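Local coordinates for citryl-spermidine/3,4-dihydroxybenzoyl-citryl-spermidine:spermidine ligase (Bacillus anthracis, PDB 3TO3), which catalyses the ATP-dependent condensation of spermidine with citryl-spermidine intermediates in the biosynthesis of the siderophore petrobactin, at residues V27-Q30 / L31-L35; V100-F103 / L104-F108. All blocks are in the same frame, centred on the assembly; numbering follows the deposited sequence.

In the fold
Both contacts are single-helix arrangements, contact 1 on helix 18-37 and contact 2 on helix 100-110, and their centres lie about 12 Å apart on the same side of the chain's centre. The two helices meet through apolar side chains: V32 CG2 reaches F103 CZ at 3.6 Å, while L31 CD2 approaches both L104 CD2 and V100 CG2 at 3.8 Å. L28 CD2 adds a fourth touch, 3.9 Å from V100 CG2. Helix 115-138 packs against both. Contact 1 is the nearer to the nucleotide, with the Q30 side chain about 9 Å from the bound ATP and about 10 Å from that of Y391, an ATP-binding residue. Contact 2 lies away from the nucleotide and metal sites.

Contact 1. Residues V27-Q30 / L31-L35; sequences VLRQ and LVESL
E33 OE2 is gripped twice: by NH1 of R29, at 3.3 Å, and by the backbone N of I83. The R29 bond is a weak hydrogen bond within a salt bridge, long but fairly straight (N-H...O angle 157°). R29 and E33 run alongside each other, pointing the same way, with the carboxylate at the edge of the guanidinium and the two planes 51° apart. The R29 chain, extended as far as CD, bends at the CG-CD bond (chi3 66°), helping to bring NH1 toward the acid; its CG also lies 3.3 Å from E33 OE2. The backbone bond from E33 N to R29 O, 3.0 Å, closes the turn that sets the two side chains on one side of the helix.

The buried Q30 amide is held at both ends: OE1 accepts from R26 NE and NE2 donates to the carbonyl of H161, a residue of the ATP pocket. The Q30 backbone carbonyl receives S34 N at 3.0 Å, and S34 OG is hydrogen-bonded to T573 OG1. On the apolar side, L28 CD2 comes within 4.5 Å of L31 CD2. The arrangement is an i/i+4 Arg-Glu salt bridge of an alpha-helix whose leucines face helix 100-110 and whose Q30 reaches the edge of the ATP pocket.

Contact 2. Residues V100-F103 / L104-F108; sequences VAQF and LEEVF
F103 and V107, one helical turn apart, are set obliquely, so that the V107 methyl CG2 lies over one face of the phenyl ring. It stands 4.2 Å from the centroid of the F103 ring and 25° off the ring normal, displaced toward the rim, with F103 CE1 the nearest ring atom at 3.8 Å. This is a CH-pi contact. The torsions fit it: F103 CG is anti to the backbone N, and the V107 branch CG2 is anti to its carbonyl carbon. L104 also slants across F103: its CD2 is 4.0 Å from F103 CD2. The ring makes a further, edge-to-face pair with Y68.

These side chains ride on a regular alpha-helix, in which L104 N, E105 N, E106 N and V107 N bond to the carbonyls four residues earlier. The helix packs against helices 18-37 and 115-138 through V100 and L104, and against strand 65-74 of the antiparallel sheet through E106 and V107. A101 packs on K359 of the second subunit, which places this helix beside the partner chain of the homodimer.

A different side of the helix carries the polar i/i+4 pair Q102 and E106. Their amide and carboxylate planes are turned 75° apart, and Q102 NE2 donates to E106 OE2 at 3.0 Å with an N-H...O angle of 166°. The oxygen lies close to the amide plane of Q102, whereas the donor comes from above the carboxylate plane. E106 OE1 is held by R89 NE, in a salt bridge, and by Y68 OH, so both carboxylate oxygens have partners and the rotation of the group is probably fixed.

Contact 1. Residues V27-Q30 / L31-L35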
loop_
_atom_site.group_PDB
_atom_site.type_symbol
_atom_site.label_atom_id
_atom_site.label_comp_id
_atom_site.label_asym_id
_atom_site.label_seq_id
_atom_site.Cartn_x
_atom_site.Cartn_y
_atom_site.Cartn_z
ATOM N N VAL B 27 12.766 5.609 -19.313
ATOM C CA VAL B 27 12.972 5.123 -17.964
ATOM C C VAL B 27 14.089 4.097 -17.927
ATOM O O VAL B 27 14.890 4.089 -17.006
ATOM C CB VAL B 27 11.669 4.558 -17.346
ATOM C CG1 VAL B 27 11.973 3.762 -16.094
ATOM C CG2 VAL B 27 10.682 5.702 -17.025
ATOM N N LEU B 28 14.163 3.241 -18.943
ATOM C CA LEU B 28 15.293 2.343 -19.056
ATOM C C LEU B 28 16.610 3.114 -19.224
ATOM O O LEU B 28 17.618 2.777 -18.607
ATOM C CB LEU B 28 15.106 1.377 -20.220
ATOM C CG LEU B 28 14.266 0.157 -19.897
ATOM C CD1 LEU B 28 14.004 -0.611 -21.186
ATOM C CD2 LEU B 28 15.057 -0.684 -18.927
ATOM N N ARG B 29 16.592 4.149 -20.055
ATOM C CA ARG B 29 17.798 4.925 -20.304
ATOM C C ARG B 29 18.338 5.543 -19.000
ATOM O O ARG B 29 19.532 5.415 -18.687
ATOM C CB ARG B 29 17.546 5.985 -21.390
ATOM C CG ARG B 29 18.702 6.936 -21.607
ATOM C CD ARG B 29 18.420 7.940 -22.745
ATOM N NE ARG B 29 17.318 8.862 -22.420
ATOM C CZ ARG B 29 17.341 9.758 -21.427
ATOM N NH1 ARG B 29 18.402 9.865 -20.640
ATOM N NH2 ARG B 29 16.296 10.548 -21.201
ATOM N N GLN B 30 17.459 6.190 -18.231
ATOM C CA GLN B 30 17.907 6.874 -17.023
ATOM C C GLN B 30 18.377 5.786 -16.040
ATOM O O GLN B 30 19.416 5.943 -15.402
ATOM C CB GLN B 30 16.828 7.811 -16.432
ATOM C CG GLN B 30 16.440 8.977 -17.402
ATOM C CD GLN B 30 15.491 10.034 -16.806
ATOM O OE1 GLN B 30 15.004 10.928 -17.524
ATOM N NE2 GLN B 30 15.256 9.962 -15.491
ATOM N N LEU B 31 17.666 4.654 -15.994
ATOM C CA LEU B 31 18.086 3.531 -15.131
ATOM C C LEU B 31 19.516 3.057 -15.442
ATOM O O LEU B 31 20.350 2.966 -14.553
ATOM C CB LEU B 31 17.113 2.352 -15.206
ATOM C CG LEU B 31 17.416 1.070 -14.406
ATOM C CD1 LEU B 31 17.512 1.319 -12.902
ATOM C CD2 LEU B 31 16.335 0.038 -14.674
ATOM N N VAL B 32 19.794 2.762 -16.707
ATOM C CA VAL B 32 21.070 2.201 -17.047
ATOM C C VAL B 32 22.163 3.248 -16.792
ATOM O O VAL B 32 23.190 2.937 -16.205
ATOM C CB VAL B 32 21.076 1.622 -18.506
ATOM C CG1 VAL B 32 22.473 1.193 -18.916
ATOM C CG2 VAL B 32 20.097 0.421 -18.608
ATOM N N GLU B 33 21.909 4.493 -17.184
ATOM C CA GLU B 33 22.830 5.598 -16.911
ATOM C C GLU B 33 23.235 5.665 -15.464
ATOM O O GLU B 33 24.424 5.784 -15.152
ATOM C CB GLU B 33 22.246 6.956 -17.349
ATOM C CG GLU B 33 22.156 7.066 -18.861
ATOM C CD GLU B 33 21.513 8.365 -19.368
ATOM O OE1 GLU B 33 21.060 9.203 -18.539
ATOM O OE2 GLU B 33 21.468 8.544 -20.619
ATOM N N SER B 34 22.268 5.572 -14.563
ATOM C CA SER B 34 22.636 5.708 -13.157
ATOM C C SER B 34 23.254 4.425 -12.576
ATOM O O SER B 34 24.108 4.518 -11.692
ATOM C CB SER B 34 21.491 6.250 -12.280
ATOM O OG SER B 34 20.451 5.311 -12.168
ATOM N N LEU B 35 22.865 3.247 -13.075
ATOM C CA LEU B 35 23.494 2.008 -12.581
ATOM C C LEU B 35 24.988 1.977 -12.972
ATOM O O LEU B 35 25.829 1.606 -12.174
ATOM C CB LEU B 35 22.779 0.757 -13.085
ATOM C CG LEU B 35 21.341 0.504 -12.601
ATOM C CD1 LEU B 35 20.753 -0.652 -13.360
ATOM C CD2 LEU B 35 21.308 0.221 -11.129
#

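Contact 2. Residues V100-F103 / L104-F108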
loop_
_atom_site.group_PDB
_atom_site.type_symbol
_atom_site.label_atom_id
_atom_site.label_comp_id
_atom_site.label_asym_id
_atom_site.label_seq_id
_atom_site.Cartn_x
_atom_site.Cartn_y
_atom_site.Cartn_z
ATOM N N VAL B 100 11.199 -3.910 -17.769
ATOM C CA VAL B 100 12.150 -3.348 -16.843
ATOM C C VAL B 100 12.384 -4.360 -15.702
ATOM O O VAL B 100 13.508 -4.533 -15.233
ATOM C CB VAL B 100 11.711 -1.940 -16.342
ATOM C CG1 VAL B 100 10.584 -2.045 -15.352
ATOM C CG2 VAL B 100 12.863 -1.233 -15.702
ATOM N N ALA B 101 11.342 -5.080 -15.293
ATOM C CA ALA B 101 11.521 -6.083 -14.252
ATOM C C ALA B 101 12.527 -7.163 -14.667
ATOM O O ALA B 101 13.385 -7.562 -13.864
ATOM C CB ALA B 101 10.167 -6.726 -13.844
ATOM N N GLN B 102 12.409 -7.646 -15.906
ATOM C CA GLN B 102 13.309 -8.683 -16.405
ATOM C C GLN B 102 14.756 -8.184 -16.490
ATOM O O GLN B 102 15.699 -8.894 -16.075
ATOM C CB GLN B 102 12.843 -9.225 -17.776
ATOM C CG GLN B 102 13.532 -10.522 -18.196
ATOM C CD GLN B 102 13.259 -10.913 -19.646
ATOM O OE1 GLN B 102 12.414 -10.312 -20.325
ATOM N NE2 GLN B 102 13.980 -11.937 -20.128
ATOM N N PHE B 103 14.929 -6.978 -17.039
ATOM C CA PHE B 103 16.249 -6.384 -17.100
ATOM C C PHE B 103 16.841 -6.399 -15.680
ATOM O O PHE B 103 17.914 -6.943 -15.457
ATOM C CB PHE B 103 16.215 -4.961 -17.694
ATOM C CG PHE B 103 17.525 -4.222 -17.554
ATOM C CD1 PHE B 103 18.608 -4.543 -18.356
ATOM C CD2 PHE B 103 17.689 -3.239 -16.580
ATOM C CE1 PHE B 103 19.831 -3.885 -18.214
ATOM C CE2 PHE B 103 18.908 -2.589 -16.426
ATOM C CZ PHE B 103 19.983 -2.918 -17.249
ATOM N N LEU B 104 16.130 -5.838 -14.709
ATOM C CA LEU B 104 16.682 -5.770 -13.351
ATOM C C LEU B 104 16.866 -7.156 -12.713
ATOM O O LEU B 104 17.861 -7.410 -12.033
ATOM C CB LEU B 104 15.875 -4.826 -12.450
ATOM C CG LEU B 104 16.071 -3.331 -12.734
ATOM C CD1 LEU B 104 15.285 -2.463 -11.765
ATOM C CD2 LEU B 104 17.523 -2.956 -12.635
ATOM N N GLU B 105 15.919 -8.060 -12.927
ATOM C CA GLU B 105 16.079 -9.403 -12.366
ATOM C C GLU B 105 17.316 -10.112 -12.920
ATOM O O GLU B 105 18.051 -10.748 -12.171
ATOM C CB GLU B 105 14.823 -10.258 -12.575
ATOM C CG GLU B 105 13.735 -9.978 -11.559
ATOM C CD GLU B 105 12.352 -10.373 -12.037
ATOM O OE1 GLU B 105 12.224 -10.919 -13.165
ATOM O OE2 GLU B 105 11.387 -10.116 -11.275
ATOM N N GLU B 106 17.540 -10.006 -14.229
ATOM C CA GLU B 106 18.649 -10.724 -14.861
ATOM C C GLU B 106 20.003 -10.120 -14.468
ATOM O O GLU B 106 20.944 -10.820 -14.140
ATOM C CB GLU B 106 18.445 -10.805 -16.384
ATOM C CG GLU B 106 17.125 -11.499 -16.723
ATOM C CD GLU B 106 16.935 -11.868 -18.195
ATOM O OE1 GLU B 106 17.409 -11.122 -19.069
ATOM O OE2 GLU B 106 16.291 -12.915 -18.471
ATOM N N VAL B 107 20.080 -8.803 -14.472
ATOM C CA VAL B 107 21.281 -8.111 -14.059
ATOM C C VAL B 107 21.643 -8.339 -12.584
ATOM O O VAL B 107 22.809 -8.427 -12.227
ATOM C CB VAL B 107 21.113 -6.607 -14.399
ATOM C CG1 VAL B 107 22.041 -5.735 -13.585
ATOM C CG2 VAL B 107 21.339 -6.437 -15.871
ATOM N N PHE B 108 20.641 -8.455 -11.724
ATOM C CA PHE B 108 20.904 -8.689 -10.305
ATOM C C PHE B 108 20.985 -10.170 -9.862
ATOM O O PHE B 108 21.064 -10.474 -8.660
ATOM C CB PHE B 108 20.034 -7.793 -9.412
ATOM C CG PHE B 108 20.348 -6.312 -9.575
ATOM C CD1 PHE B 108 21.619 -5.821 -9.294
ATOM C CD2 PHE B 108 19.395 -5.422 -10.027
ATOM C CE1 PHE B 108 21.926 -4.471 -9.458
ATOM C CE2 PHE B 108 19.699 -4.052 -10.190
ATOM C CZ PHE B 108 20.966 -3.583 -9.906
#